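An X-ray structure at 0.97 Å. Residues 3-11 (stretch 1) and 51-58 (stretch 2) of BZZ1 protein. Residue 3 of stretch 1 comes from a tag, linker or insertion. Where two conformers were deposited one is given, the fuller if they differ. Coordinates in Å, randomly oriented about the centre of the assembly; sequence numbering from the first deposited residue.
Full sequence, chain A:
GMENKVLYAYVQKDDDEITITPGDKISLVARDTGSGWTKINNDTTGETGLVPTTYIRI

Stretch 1 (3-11) ENKVLYAYV
Stretch 2, residues 51-58: VPTTYIRI

A short antiparallel ladder can join segments far apart in sequence, with side chains packing beyond its ends, and two segments near the ends of the deposited BZZ1 chain illustrate the principle, burying 604 Å² between residues 3-11 and 51-58.

The apolar centre lies around Tyr55, which loses more surface to the partner stretch than any other residue here. Its side chain (chi1 -75°, chi2 35°) receives Tyr8 CB at 3.6 Å and Tyr10 CB at 3.8 Å, both measured to Tyr55 CD2. The Tyr8 ring (chi1 -63°, chi2 -90°) turns its edge toward the face of Tyr55, with centroids 5.9 Å apart and planes at 59°. Tyr10 (chi1 -177°, chi2 75°) offers a face to Pro52: Pro52 CD sits 3.8 Å from the Tyr10 ring centroid, 19° off the normal, a CH-pi contact in which a C-H polarised by the neighbouring nitrogen meets the pi cloud. Pro52 has a C-gamma exo pucker. Farther along, Val6 (t) and Ile56 (p, t) share one face of the sheet, their CG2 atoms 4.4 Å apart in loose apolar contact.

A short backbone ladder accompanies this packing. Strand 5-6 runs antiparallel to strand 56-57. Lys5 faces Arg57 as the hydrogen-bonded pair, CA atoms 5.1 Å apart, with Lys5 N to Arg57 O at 2.9 Å and Arg57 N to Lys5 O at 2.8 Å, both nearly straight. Val6 and Ile56 form the adjoining non-hydrogen-bonded pair, CA atoms 4.5 Å apart. Extended phi/psi values support the ladder: -143/143 for Lys5, -91/120 for Val6, -131/163 for Ile56 and -123/113 for Arg57.

Beyond it, Leu7 turns to -87/-42, and Tyr55 O accepts from two successive amides, Leu7 N at 2.8 Å and Tyr8 N at 3.1 Å. Tyr55 closes the 3-10 segment 53-55, in which Tyr55 N donates to Pro52 O at 3.0 Å; the bond from Ile56 N to Thr53 O, 3.4 Å, is weak. Tyr8 (-133/139), Ala9 (-72/145) and Tyr10 (-147/130) then resume an extended course.

At the polar edge, Lys5 (m, t, t, t) and Arg57 (m, m, t, chi4 -104°) share the face opposite Val6 and Ile56, with CB atoms 4.4 Å apart; the Lys5 end leads away. Leu7 (m, t) places CD1 over a guanidinium face, 2.3 Å from Arg57 CZ, too short for ordinary packing; each residue has two deposited conformers. At the outer end of the ladder, Asn4 (-52/150; chi1 -68°, chi2 -15°) brings its CA within 3.2 Å of Arg57 O, a C-H...O contact, and its OD1 within 3.6 Å of Ile58 CA.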

# COMPACT_ATOMS: atom_id res chain seq x y z
N GLU A 3 -9.41 -8.65 8.41
CA GLU A 3 -9.36 -7.81 7.17
C GLU A 3 -7.99 -7.17 6.94
O GLU A 3 -7.18 -7.02 7.86
CB GLU A 3 -10.47 -6.73 7.19
N ASN A 4 -7.66 -6.91 5.71
CA ASN A 4 -6.47 -6.15 5.39
C ASN A 4 -6.45 -4.82 6.15
O ASN A 4 -7.53 -4.23 6.45
CB ASN A 4 -6.57 -5.77 3.95
CG ASN A 4 -6.46 -6.93 3.03
OD1 ASN A 4 -6.02 -8.05 3.40
ND2 ASN A 4 -6.90 -6.73 1.78
N LYS A 5 -5.25 -4.31 6.46
CA LYS A 5 -5.09 -3.08 7.26
C LYS A 5 -3.94 -2.27 6.76
O LYS A 5 -2.87 -2.82 6.42
CB LYS A 5 -4.76 -3.46 8.78
CG LYS A 5 -5.64 -4.35 9.49
CD LYS A 5 -5.04 -4.74 10.80
CE LYS A 5 -5.80 -5.88 11.47
NZ LYS A 5 -5.14 -6.17 12.77
N VAL A 6 -4.10 -0.95 6.79
CA VAL A 6 -2.96 -0.04 6.82
C VAL A 6 -2.64 0.21 8.28
O VAL A 6 -3.50 0.73 9.03
CB VAL A 6 -3.26 1.26 6.12
CG1 VAL A 6 -2.08 2.23 6.30
CG2 VAL A 6 -3.58 1.03 4.64
N LEU A 7 -1.41 -0.14 8.68
CA LEU A 7 -0.86 0.04 10.04
C LEU A 7 -0.22 1.42 10.22
O LEU A 7 -0.41 2.08 11.26
CB LEU A 7 0.18 -1.06 10.38
CG LEU A 7 -0.31 -2.47 10.22
CD1 LEU A 7 0.78 -3.56 10.25
CD2 LEU A 7 -1.32 -2.67 11.28
N TYR A 8 0.52 1.85 9.19
CA TYR A 8 1.36 3.05 9.25
C TYR A 8 1.11 3.88 8.00
O TYR A 8 1.03 3.33 6.89
CB TYR A 8 2.85 2.65 9.32
CG TYR A 8 3.19 1.87 10.59
CD1 TYR A 8 3.58 2.56 11.71
CD2 TYR A 8 3.06 0.46 10.65
CE1 TYR A 8 3.87 1.87 12.91
CE2 TYR A 8 3.36 -0.22 11.82
CZ TYR A 8 3.77 0.49 12.94
OH TYR A 8 4.07 -0.25 14.08
N ALA A 9 1.05 5.19 8.17
CA ALA A 9 0.85 6.11 7.05
C ALA A 9 2.11 6.22 6.20
O ALA A 9 3.24 6.19 6.70
CB ALA A 9 0.45 7.50 7.58
N TYR A 10 1.88 6.37 4.90
CA TYR A 10 2.97 6.60 3.93
C TYR A 10 2.42 7.50 2.86
O TYR A 10 1.36 7.23 2.30
CB TYR A 10 3.41 5.28 3.27
CG TYR A 10 4.56 5.50 2.34
CD1 TYR A 10 5.86 5.72 2.81
CD2 TYR A 10 4.36 5.53 0.95
CE1 TYR A 10 6.91 5.99 1.95
CE2 TYR A 10 5.42 5.83 0.10
CZ TYR A 10 6.68 6.08 0.59
OH TYR A 10 7.73 6.43 -0.22
N VAL A 11 3.16 8.59 2.54
CA VAL A 11 2.79 9.48 1.46
C VAL A 11 3.63 9.14 0.21
O VAL A 11 4.86 9.09 0.28
CB VAL A 11 2.97 10.97 1.81
CG1 VAL A 11 2.46 11.86 0.70
CG2 VAL A 11 2.23 11.29 3.11
N VAL A 51 3.69 0.42 -1.91
CA VAL A 51 3.81 0.95 -0.58
C VAL A 51 4.83 0.08 0.18
O VAL A 51 5.07 -1.07 -0.18
CB VAL A 51 2.48 0.98 0.20
CG1 VAL A 51 1.45 1.82 -0.57
CG2 VAL A 51 1.95 -0.42 0.47
N PRO A 52 5.39 0.58 1.29
CA PRO A 52 6.34 -0.26 2.05
C PRO A 52 5.61 -1.44 2.66
O PRO A 52 4.58 -1.30 3.36
CB PRO A 52 6.90 0.68 3.10
CG PRO A 52 6.68 2.07 2.54
CD PRO A 52 5.36 1.97 1.79
N THR A 53 6.17 -2.66 2.50
CA THR A 53 5.50 -3.88 2.93
C THR A 53 5.21 -3.88 4.44
O THR A 53 4.13 -4.35 4.85
CB THR A 53 6.42 -5.08 2.57
OG1 THR A 53 6.56 -4.99 1.15
CG2 THR A 53 5.85 -6.40 3.01
N THR A 54 6.12 -3.39 5.25
CA THR A 54 5.95 -3.45 6.70
C THR A 54 4.84 -2.49 7.18
O THR A 54 4.47 -2.53 8.38
CB THR A 54 7.22 -3.22 7.47
OG1 THR A 54 7.68 -1.92 7.11
CG2 THR A 54 8.26 -4.31 7.16
N TYR A 55 4.32 -1.61 6.33
CA TYR A 55 3.34 -0.61 6.76
C TYR A 55 1.90 -1.18 6.68
O TYR A 55 0.98 -0.49 7.19
CB TYR A 55 3.43 0.66 5.92
CG TYR A 55 4.61 1.56 6.21
CD1 TYR A 55 5.88 1.05 6.58
CD2 TYR A 55 4.46 2.92 6.10
CE1 TYR A 55 6.96 1.87 6.80
CE2 TYR A 55 5.55 3.78 6.32
CZ TYR A 55 6.81 3.24 6.63
OH TYR A 55 7.88 4.10 6.81
N ILE A 56 1.72 -2.34 6.08
CA ILE A 56 0.40 -2.89 5.84
C ILE A 56 0.35 -4.33 6.29
O ILE A 56 1.37 -4.98 6.56
CB ILE A 56 0.03 -2.81 4.33
CG1 ILE A 56 0.94 -3.67 3.47
CG2 ILE A 56 0.00 -1.36 3.89
CD1 ILE A 56 0.54 -3.72 2.03
N ARG A 57 -0.87 -4.83 6.47
CA ARG A 57 -1.13 -6.27 6.66
C ARG A 57 -2.09 -6.68 5.55
O ARG A 57 -3.24 -6.19 5.48
CB ARG A 57 -1.73 -6.60 8.00
CG ARG A 57 -0.97 -6.11 9.13
CD ARG A 57 0.34 -6.84 9.41
NE ARG A 57 1.09 -6.19 10.48
CZ ARG A 57 2.17 -5.43 10.31
NH1 ARG A 57 2.79 -5.30 9.14
NH2 ARG A 57 2.80 -4.95 11.37
N ILE A 58 -1.61 -7.51 4.64
CA ILE A 58 -2.41 -8.10 3.58
C ILE A 58 -2.30 -9.61 3.62
O ILE A 58 -1.83 -10.18 4.62
CB ILE A 58 -2.03 -7.52 2.16
CG1 ILE A 58 -0.50 -7.46 1.95
CG2 ILE A 58 -2.63 -6.14 1.96
CD1 ILE A 58 0.18 -8.79 1.77
OXT ILE A 58 -2.72 -10.29 2.69